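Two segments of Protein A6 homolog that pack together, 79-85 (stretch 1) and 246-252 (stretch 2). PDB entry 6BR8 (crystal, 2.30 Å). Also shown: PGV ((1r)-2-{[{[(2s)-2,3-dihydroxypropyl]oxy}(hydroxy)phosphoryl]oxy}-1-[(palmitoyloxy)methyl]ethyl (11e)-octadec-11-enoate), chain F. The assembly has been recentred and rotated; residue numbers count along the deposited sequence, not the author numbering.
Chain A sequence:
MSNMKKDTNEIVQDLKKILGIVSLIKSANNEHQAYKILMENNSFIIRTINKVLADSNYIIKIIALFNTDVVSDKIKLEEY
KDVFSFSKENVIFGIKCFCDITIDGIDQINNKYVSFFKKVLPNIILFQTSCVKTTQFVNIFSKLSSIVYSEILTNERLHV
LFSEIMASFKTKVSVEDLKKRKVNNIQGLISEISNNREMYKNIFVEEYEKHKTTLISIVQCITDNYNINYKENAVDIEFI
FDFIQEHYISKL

Stretch 1 79-85: EYKDVFS
Stretch 2, residues 246-252: EHYISKL

Phe 84 (m, chi2 -85°) lies at the apolar centre. Its CA-to-CB points sideways, but its ring end reaches between Tyr 248 and Leu 252. Phe 84 CZ sits 3.5 Å from Leu 252 CD2, and Phe 84 CE1 is 4.1 Å from Tyr 248 CB. Val 83 (t) points toward stretch 2 and puts CG1 3.9 Å from CD1 of Tyr 248 (m, chi2 -59°), at the ring edge. Tyr 80 (m, chi2 -26°) extends the patch, with CE1 4.2 Å from Leu 252 CD2; Leu 252 is m, t.

The register pairs Val 83 with Tyr 248 (CA to CA, 7.2 Å) and Tyr 80 with Leu 252 (7.9 Å), so the stretches run in opposite directions. Both enter as helix. Phe 84 N hydrogen-bonds to Tyr 80 O at 3.0 Å. Stretch 2 has a pi-type turn at 246-249. A type I turn follows from Ile 249 to Leu 252, where Leu 252 N hydrogen-bonds to Ile 249 O at 3.2 Å.

Farther out, Val 83 CG2 is 4.3 Å from Lys 251 CD. Ring edges meet backbone carbonyls: Phe 84 CZ to Tyr 248 O is 3.3 Å, and Tyr 80 CE1 to Lys 251 O is 3.6 Å. These ring carbons carry no N-H or O-H, so these are packing contacts. No hydrogen bond crosses between the modelled atoms.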

ATOM      1  N   GLU A  79      12.135 -16.519 -11.968  1.00 76.87           N
ATOM      2  CA  GLU A  79      13.108 -15.616 -11.356  1.00 83.13           C
ATOM      3  C   GLU A  79      12.410 -14.475 -10.629  1.00 81.75           C
ATOM      4  O   GLU A  79      13.002 -13.874  -9.730  1.00 86.74           O
ATOM      5  CB  GLU A  79      14.152 -15.096 -12.356  1.00 79.46           C
ATOM      6  CG  GLU A  79      13.703 -14.769 -13.742  1.00 96.85           C
ATOM      7  CD  GLU A  79      14.860 -14.739 -14.752  1.00106.59           C
ATOM      8  OE1 GLU A  79      14.623 -14.441 -15.942  1.00113.90           O
ATOM      9  OE2 GLU A  79      16.010 -15.019 -14.347  1.00106.78           O
ATOM     10  N   TYR A  80      11.138 -14.209 -10.935  1.00 79.96           N
ATOM     11  CA  TYR A  80      10.390 -13.308 -10.063  1.00 75.92           C
ATOM     12  C   TYR A  80       9.968 -13.970  -8.758  1.00 79.09           C
ATOM     13  O   TYR A  80       9.935 -13.293  -7.728  1.00 68.62           O
ATOM     14  CB  TYR A  80       9.155 -12.734 -10.765  1.00 75.20           C
ATOM     15  CG  TYR A  80       9.433 -11.475 -11.543  1.00 71.56           C
ATOM     16  CD1 TYR A  80      10.483 -10.639 -11.201  1.00 76.91           C
ATOM     17  CD2 TYR A  80       8.648 -11.125 -12.619  1.00 83.47           C
ATOM     18  CE1 TYR A  80      10.743  -9.498 -11.926  1.00 84.02           C
ATOM     19  CE2 TYR A  80       8.900  -9.988 -13.349  1.00 79.24           C
ATOM     20  CZ  TYR A  80       9.942  -9.176 -12.997  1.00 81.49           C
ATOM     21  OH  TYR A  80      10.181  -8.040 -13.736  1.00 94.14           O
ATOM     22  N   LYS A  81       9.624 -15.270  -8.758  1.00 86.07           N
ATOM     23  CA  LYS A  81       9.226 -15.895  -7.498  1.00 79.16           C
ATOM     24  C   LYS A  81      10.397 -16.032  -6.543  1.00 76.78           C
ATOM     25  O   LYS A  81      10.181 -16.241  -5.345  1.00 76.07           O
ATOM     26  CB  LYS A  81       8.573 -17.278  -7.695  1.00 79.36           C
ATOM     27  CG  LYS A  81       8.037 -18.022  -6.432  1.00 81.90           C
ATOM     28  N   ASP A  82      11.631 -15.944  -7.037  1.00 73.66           N
ATOM     29  CA  ASP A  82      12.760 -16.030  -6.125  1.00 80.13           C
ATOM     30  C   ASP A  82      12.889 -14.775  -5.267  1.00 77.20           C
ATOM     31  O   ASP A  82      13.289 -14.862  -4.102  1.00 82.86           O
ATOM     32  CB  ASP A  82      14.049 -16.287  -6.905  1.00 80.33           C
ATOM     33  CG  ASP A  82      15.251 -16.447  -5.995  1.00 94.57           C
ATOM     34  OD1 ASP A  82      15.400 -17.533  -5.381  1.00 94.59           O
ATOM     35  OD2 ASP A  82      16.038 -15.480  -5.880  1.00105.88           O
ATOM     36  N   VAL A  83      12.537 -13.614  -5.803  1.00 72.38           N
ATOM     37  CA  VAL A  83      12.641 -12.388  -5.028  1.00 76.48           C
ATOM     38  C   VAL A  83      11.366 -12.109  -4.246  1.00 56.97           C
ATOM     39  O   VAL A  83      11.413 -11.822  -3.051  1.00 57.76           O
ATOM     40  CB  VAL A  83      13.007 -11.211  -5.958  1.00 70.50           C
ATOM     41  CG1 VAL A  83      12.895  -9.893  -5.202  1.00 74.19           C
ATOM     42  CG2 VAL A  83      14.407 -11.393  -6.480  1.00 79.32           C
ATOM     43  N   PHE A  84      10.214 -12.209  -4.897  1.00 61.80           N
ATOM     44  CA  PHE A  84       8.978 -11.614  -4.406  1.00 58.48           C
ATOM     45  C   PHE A  84       8.014 -12.601  -3.743  1.00 66.93           C
ATOM     46  O   PHE A  84       7.005 -12.165  -3.168  1.00 61.27           O
ATOM     47  CB  PHE A  84       8.278 -10.884  -5.560  1.00 61.20           C
ATOM     48  CG  PHE A  84       9.048  -9.684  -6.078  1.00 68.86           C
ATOM     49  CD1 PHE A  84       8.912  -8.441  -5.473  1.00 69.93           C
ATOM     50  CD2 PHE A  84       9.903  -9.801  -7.163  1.00 76.96           C
ATOM     51  CE1 PHE A  84       9.616  -7.335  -5.949  1.00 74.02           C
ATOM     52  CE2 PHE A  84      10.607  -8.699  -7.648  1.00 79.15           C
ATOM     53  CZ  PHE A  84      10.465  -7.469  -7.042  1.00 66.26           C
ATOM     54  N   SER A  85       8.288 -13.907  -3.772  1.00 60.48           N
ATOM     55  CA  SER A  85       7.393 -14.826  -3.094  1.00 65.01           C
ATOM     56  C   SER A  85       7.662 -14.768  -1.601  1.00 68.26           C
ATOM     57  O   SER A  85       8.813 -14.691  -1.165  1.00 67.79           O
ATOM     58  CB  SER A  85       7.550 -16.257  -3.620  1.00 80.30           C
ATOM     59  OG  SER A  85       8.839 -16.775  -3.354  1.00 79.81           O
ATOM     60  N   GLU A 246      17.434  -1.654  -3.538  1.00 49.53           N
ATOM     61  CA  GLU A 246      18.439  -2.618  -3.963  1.00 58.39           C
ATOM     62  C   GLU A 246      17.880  -4.031  -4.035  1.00 63.59           C
ATOM     63  O   GLU A 246      18.273  -4.810  -4.903  1.00 71.84           O
ATOM     64  CB  GLU A 246      19.650  -2.563  -3.037  1.00 65.48           C
ATOM     65  CG  GLU A 246      20.311  -1.184  -2.918  1.00 91.28           C
ATOM     66  N   HIS A 247      16.957  -4.387  -3.144  1.00 66.05           N
ATOM     67  CA  HIS A 247      16.489  -5.763  -3.101  1.00 68.12           C
ATOM     68  C   HIS A 247      15.152  -6.005  -3.786  1.00 65.02           C
ATOM     69  O   HIS A 247      14.840  -7.163  -4.074  1.00 71.29           O
ATOM     70  CB  HIS A 247      16.411  -6.254  -1.656  1.00 62.84           C
ATOM     71  CG  HIS A 247      17.744  -6.311  -0.981  1.00 75.88           C
ATOM     72  ND1 HIS A 247      18.074  -5.490   0.075  1.00 75.49           N
ATOM     73  CD2 HIS A 247      18.834  -7.079  -1.218  1.00 84.54           C
ATOM     74  CE1 HIS A 247      19.306  -5.760   0.468  1.00 79.07           C
ATOM     75  NE2 HIS A 247      19.790  -6.717  -0.301  1.00 82.10           N
ATOM     76  N   TYR A 248      14.377  -4.969  -4.091  1.00 65.67           N
ATOM     77  CA  TYR A 248      13.073  -5.205  -4.694  1.00 64.60           C
ATOM     78  C   TYR A 248      12.852  -4.441  -5.999  1.00 62.75           C
ATOM     79  O   TYR A 248      12.696  -5.064  -7.060  1.00 71.54           O
ATOM     80  CB  TYR A 248      11.990  -4.893  -3.665  1.00 57.10           C
ATOM     81  CG  TYR A 248      12.150  -5.773  -2.463  1.00 57.53           C
ATOM     82  CD1 TYR A 248      12.108  -7.151  -2.597  1.00 64.05           C
ATOM     83  CD2 TYR A 248      12.391  -5.241  -1.200  1.00 65.54           C
ATOM     84  CE1 TYR A 248      12.279  -7.981  -1.517  1.00 67.72           C
ATOM     85  CE2 TYR A 248      12.553  -6.077  -0.092  1.00 61.05           C
ATOM     86  CZ  TYR A 248      12.499  -7.447  -0.267  1.00 66.79           C
ATOM     87  OH  TYR A 248      12.662  -8.311   0.792  1.00 83.48           O
ATOM     88  N   ILE A 249      12.855  -3.105  -5.942  1.00 66.43           N
ATOM     89  CA  ILE A 249      12.526  -2.295  -7.117  1.00 51.57           C
ATOM     90  C   ILE A 249      13.505  -2.562  -8.252  1.00 59.86           C
ATOM     91  O   ILE A 249      13.112  -2.670  -9.418  1.00 63.86           O
ATOM     92  CB  ILE A 249      12.510  -0.803  -6.755  1.00 52.70           C
ATOM     93  CG1 ILE A 249      11.652  -0.577  -5.512  1.00 58.08           C
ATOM     94  CG2 ILE A 249      12.099   0.043  -7.986  1.00 43.62           C
ATOM     95  CD1 ILE A 249      10.216  -1.057  -5.637  1.00 49.67           C
ATOM     96  N   SER A 250      14.797  -2.646  -7.924  1.00 61.92           N
ATOM     97  CA  SER A 250      15.831  -2.886  -8.927  1.00 53.35           C
ATOM     98  C   SER A 250      15.707  -4.246  -9.582  1.00 68.78           C
ATOM     99  O   SER A 250      16.281  -4.456 -10.654  1.00 65.95           O
ATOM    100  CB  SER A 250      17.216  -2.804  -8.308  1.00 67.96           C
ATOM    101  OG  SER A 250      17.585  -1.462  -8.084  1.00 88.75           O
ATOM    102  N   LYS A 251      15.012  -5.194  -8.957  1.00 70.16           N
ATOM    103  CA  LYS A 251      14.961  -6.505  -9.589  1.00 81.25           C
ATOM    104  C   LYS A 251      13.788  -6.651 -10.544  1.00 79.03           C
ATOM    105  O   LYS A 251      13.725  -7.653 -11.262  1.00 96.38           O
ATOM    106  CB  LYS A 251      14.929  -7.616  -8.539  1.00 74.03           C
ATOM    107  CG  LYS A 251      15.841  -7.332  -7.363  1.00 72.64           C
ATOM    108  CD  LYS A 251      17.083  -8.201  -7.399  1.00 78.68           C
ATOM    109  CE  LYS A 251      17.999  -7.827  -6.268  1.00 81.03           C
ATOM    110  N   LEU A 252      12.880  -5.681 -10.587  1.00 75.40           N
ATOM    111  CA  LEU A 252      11.875  -5.665 -11.638  1.00 83.92           C
ATOM    112  C   LEU A 252      12.512  -5.416 -13.001  1.00 80.59           C
ATOM    113  O   LEU A 252      13.112  -4.372 -13.228  1.00 89.13           O
ATOM    114  CB  LEU A 252      10.812  -4.614 -11.345  1.00 79.95           C
ATOM    115  CG  LEU A 252      10.143  -4.801  -9.992  1.00 72.34           C
ATOM    116  CD1 LEU A 252       9.351  -3.591  -9.601  1.00 65.60           C
ATOM    117  CD2 LEU A 252       9.262  -6.018 -10.043  1.00 85.80           C
TER
HETATM  118  C01 PGV F 404      16.618   0.437 -10.386  1.00 90.32           C
HETATM  119  C02 PGV F 404      16.256  -0.115 -11.869  1.00100.12           C
HETATM  120  C03 PGV F 404      15.921   1.107 -12.764  1.00106.70           C
HETATM  121  C04 PGV F 404      18.379   2.417 -14.638  1.00 93.76           C
HETATM  122  C05 PGV F 404      18.991   2.653 -13.224  1.00103.71           C
HETATM  123  C06 PGV F 404      20.478   3.176 -13.351  1.00107.41           C
HETATM  124  O01 PGV F 404      15.133  -0.962 -11.741  1.00106.14           O
HETATM  125  O02 PGV F 404      13.564   0.463 -11.041  1.00102.70           O
HETATM  126  O03 PGV F 404      16.963   1.826 -10.446  1.00 83.27           O
HETATM  127  O04 PGV F 404      16.287   3.927 -10.117  1.00 98.53           O
HETATM  128  O05 PGV F 404      19.012   1.371 -12.624  1.00111.93           O
HETATM  129  O06 PGV F 404      21.167   2.370 -14.299  1.00108.02           O
HETATM  130  O11 PGV F 404      15.664   0.763 -14.099  1.00111.63           O
HETATM  131  O12 PGV F 404      18.315   1.039 -14.898  1.00101.48           O
HETATM  132  O13 PGV F 404      16.430   0.466 -16.569  1.00 90.18           O
HETATM  133  O14 PGV F 404      17.127  -1.292 -14.853  1.00 98.22           O
HETATM  134  C1  PGV F 404      13.874  -0.421 -11.845  1.00100.89           C
HETATM  135  C2  PGV F 404      12.890  -0.894 -12.915  1.00 94.52           C
HETATM  136  C3  PGV F 404      11.423  -0.878 -12.476  1.00 89.01           C
HETATM  137  C4  PGV F 404      10.870   0.549 -12.245  1.00 90.97           C
HETATM  138  C5  PGV F 404       9.534   0.555 -11.491  1.00 84.18           C
HETATM  139  C6  PGV F 404       9.644   1.295 -10.164  1.00 85.08           C
HETATM  140  C7  PGV F 404       8.550   0.905  -9.162  1.00 83.79           C
HETATM  141  C8  PGV F 404       7.149   0.693  -9.786  1.00 87.02           C
HETATM  142  C9  PGV F 404       6.093   0.261  -8.720  1.00 87.49           C
HETATM  143  C10 PGV F 404       6.671   0.285  -7.279  1.00 88.17           C
HETATM  144  C19 PGV F 404      16.135   2.739  -9.832  1.00 86.59           C
HETATM  145  C20 PGV F 404      15.060   2.348  -8.853  1.00 80.35           C
HETATM  146  C21 PGV F 404      14.271   3.571  -8.322  1.00 77.71           C
HETATM  147  C22 PGV F 404      14.250   3.536  -6.799  1.00 78.21           C
HETATM  148  C23 PGV F 404      12.843   3.602  -6.186  1.00 75.85           C
HETATM  149  C24 PGV F 404      12.919   3.393  -4.674  1.00 75.61           C
HETATM  150  C25 PGV F 404      11.563   3.081  -4.049  1.00 75.64           C
HETATM  151  C26 PGV F 404      11.483   3.485  -2.577  1.00 75.69           C
HETATM  152  C27 PGV F 404      10.026   3.566  -2.051  1.00 77.76           C
HETATM  153  C28 PGV F 404       9.922   3.147  -0.567  1.00 84.82           C
HETATM  154  C29 PGV F 404       8.471   2.903  -0.063  1.00 89.59           C
HETATM  155  C30 PGV F 404       8.420   1.872   1.106  1.00 89.15           C
HETATM  156  C31 PGV F 404       7.301   2.114   2.161  1.00 89.67           C
HETATM  157  C32 PGV F 404       7.828   2.013   3.627  1.00 84.62           C
HETATM  158  C33 PGV F 404       7.892   3.370   4.376  1.00 76.58           C
HETATM  159  C34 PGV F 404       9.045   3.410   5.397  1.00 78.46           C